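PDB 3KV1: transcriptional repressor from Vibrio fischeri, which probably binds a sugar-type effector through this domain and represses transcription as a DNA-binding regulator of the SorC family. Local coordinates for residues Asp101-Cys104 against Arg105-Ala108. Sequence-based numbering, arbitrary orientation.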
ATOM      1  N   ASP A 101       1.495   4.411  -5.403  1.00 19.13           N
ATOM      2  CA  ASP A 101       0.859   4.396  -4.099  1.00 20.94           C
ATOM      3  C   ASP A 101       1.202   5.672  -3.310  1.00 20.81           C
ATOM      4  O   ASP A 101       0.316   6.318  -2.721  1.00 21.76           O
ATOM      5  CB  ASP A 101       1.325   3.135  -3.359  1.00 27.30           C
ATOM      6  CG  ASP A 101       0.839   3.070  -1.974  1.00 33.83           C
ATOM      7  OD1 ASP A 101      -0.361   3.389  -1.799  1.00 41.83           O
ATOM      8  OD2 ASP A 101       1.651   2.689  -1.082  1.00 29.41           O
ATOM      9  N   HIS A 102       2.486   6.021  -3.246  1.00 19.11           N
ATOM     10  CA  HIS A 102       2.889   7.254  -2.558  1.00 21.25           C
ATOM     11  C   HIS A 102       2.221   8.481  -3.176  1.00 22.07           C
ATOM     12  O   HIS A 102       1.711   9.336  -2.464  1.00 23.14           O
ATOM     13  CB  HIS A 102       4.408   7.442  -2.609  1.00 28.20           C
ATOM     14  CG  HIS A 102       5.159   6.549  -1.676  1.00 48.23           C
ATOM     15  ND1 HIS A 102       5.327   6.843  -0.338  1.00 60.55           N
ATOM     16  CD2 HIS A 102       5.795   5.372  -1.889  1.00 54.09           C
ATOM     17  CE1 HIS A 102       6.028   5.879   0.234  1.00 62.31           C
ATOM     18  NE2 HIS A 102       6.326   4.976  -0.685  1.00 56.80           N
ATOM     19  N   ILE A 103       2.185   8.531  -4.504  1.00 15.76           N
ATOM     20  CA  ILE A 103       1.522   9.629  -5.195  1.00 18.59           C
ATOM     21  C   ILE A 103       0.035   9.696  -4.827  1.00 16.82           C
ATOM     22  O   ILE A 103      -0.473  10.778  -4.541  1.00 17.83           O
ATOM     23  CB  ILE A 103       1.696   9.529  -6.710  1.00 16.23           C
ATOM     24  CG1 ILE A 103       3.216   9.578  -7.047  1.00 15.75           C
ATOM     25  CG2 ILE A 103       0.950  10.664  -7.394  1.00 16.85           C
ATOM     26  CD1 ILE A 103       3.517   9.203  -8.559  1.00 21.77           C
ATOM     27  N   CYS A 104      -0.644   8.548  -4.785  1.00 18.78           N
ATOM     28  CA  CYS A 104      -2.072   8.563  -4.447  1.00 15.27           C
ATOM     29  C   CYS A 104      -2.262   9.105  -3.026  1.00 19.27           C
ATOM     30  O   CYS A 104      -3.201   9.878  -2.756  1.00 19.66           O
ATOM     31  CB  CYS A 104      -2.671   7.141  -4.485  1.00 19.44           C
ATOM     32  SG  CYS A 104      -2.899   6.560  -6.218  1.00 21.86           S
ATOM     33  N   ARG A 105      -1.395   8.692  -2.115  1.00 18.55           N
ATOM     34  CA  ARG A 105      -1.512   9.196  -0.746  1.00 18.07           C
ATOM     35  C   ARG A 105      -1.367  10.719  -0.672  1.00 21.48           C
ATOM     36  O   ARG A 105      -2.105  11.406   0.058  1.00 22.38           O
ATOM     37  CB  ARG A 105      -0.515   8.475   0.192  1.00 23.98           C
ATOM     38  CG  ARG A 105      -1.027   7.066   0.521  1.00 30.27           C
ATOM     39  CD  ARG A 105       0.058   5.995   0.675  1.00 42.95           C
ATOM     40  NE  ARG A 105       1.150   6.385   1.548  1.00 42.35           N
ATOM     41  CZ  ARG A 105       2.233   5.640   1.759  1.00 47.04           C
ATOM     42  NH1 ARG A 105       2.364   4.460   1.157  1.00 48.64           N
ATOM     43  NH2 ARG A 105       3.189   6.068   2.576  1.00 40.82           N
ATOM     44  N   ARG A 106      -0.418  11.245  -1.434  1.00 20.85           N
ATOM     45  CA  ARG A 106      -0.199  12.699  -1.466  1.00 20.99           C
ATOM     46  C   ARG A 106      -1.355  13.434  -2.136  1.00 19.71           C
ATOM     47  O   ARG A 106      -1.768  14.501  -1.674  1.00 21.77           O
ATOM     48  CB  ARG A 106       1.148  13.034  -2.142  1.00 23.72           C
ATOM     49  CG  ARG A 106       2.331  12.519  -1.310  1.00 34.26           C
ATOM     50  CD  ARG A 106       3.592  13.353  -1.511  1.00 50.00           C
ATOM     51  NE  ARG A 106       4.068  13.300  -2.890  1.00 54.75           N
ATOM     52  CZ  ARG A 106       4.892  12.369  -3.360  1.00 65.28           C
ATOM     53  NH1 ARG A 106       5.338  11.411  -2.553  1.00 71.84           N
ATOM     54  NH2 ARG A 106       5.274  12.394  -4.633  1.00 62.65           N
ATOM     55  N   LEU A 107      -1.856  12.867  -3.213  1.00 17.70           N
ATOM     56  CA  LEU A 107      -3.066  13.394  -3.871  1.00 20.62           C
ATOM     57  C   LEU A 107      -4.265  13.393  -2.915  1.00 23.99           C
ATOM     58  O   LEU A 107      -4.989  14.363  -2.835  1.00 21.93           O
ATOM     59  CB  LEU A 107      -3.386  12.610  -5.129  1.00 17.61           C
ATOM     60  CG  LEU A 107      -2.450  12.800  -6.339  1.00 19.22           C
ATOM     61  CD1 LEU A 107      -2.769  11.770  -7.425  1.00 19.76           C
ATOM     62  CD2 LEU A 107      -2.584  14.262  -6.829  1.00 21.28           C
ATOM     63  N   ALA A 108      -4.495  12.298  -2.197  1.00 19.08           N
ATOM     64  CA  ALA A 108      -5.607  12.281  -1.252  1.00 20.58           C
ATOM     65  C   ALA A 108      -5.484  13.375  -0.197  1.00 26.38           C
ATOM     66  O   ALA A 108      -6.459  14.001   0.214  1.00 26.75           O
ATOM     67  CB  ALA A 108      -5.737  10.856  -0.589  1.00 24.47           C
TER
HETATM   68  O   HOH W   1      -0.465   2.564   1.132  0.50 39.56           O
HETATM   69  O   HOH W   2       4.622   9.520   0.055  1.00 58.94           O
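Arg105 reaches back one helical turn to Asp101 in an i to i+4 salt bridge. Its NH1 lies 2.9 Å from Asp101 OD2, and the bond is bent, with an N-H...O angle of 132°. The oxygen sits near the guanidinium plane, but NH1 meets it from above the carboxylate plane. The turn at chi2 sets Arg105 CD 3.4 Å from Asp101 O, and the bend at chi3 (49°) turns the guanidinium toward the carboxylate. The guanidinium also lies over one face of the His102 ring, offset toward its rim, with Arg105 NH2 3.7 Å from His102 CE1 and the planes 40° apart. This side of the helix meets the second subunit, where Tyr119 of that subunit hydrogen-bonds Asp101 OD2 and Ser115 O of the same subunit accepts a bond from Arg105 NH2. On its buried side, helix 100-111 packs against parallel strands 58-61 and 83-86 of an alpha/beta, Rossmann-like domain, with Ile103 and Leu107 both touching Val61. Arg106 turns along another side of the helix, its CG 3.4 Å from His102 O. A water bonded to His102 ND1 at 2.8 Å also takes a weak bond from Arg106 NH1, while NE of this arginine forms a salt bridge with Asp72. Leu107 CD1 touches Ile103 CG2 at 3.9 Å, the two side chains running side by side. Ala108 N continues the helical pattern with a 2.8 Å bond to Cys104 O.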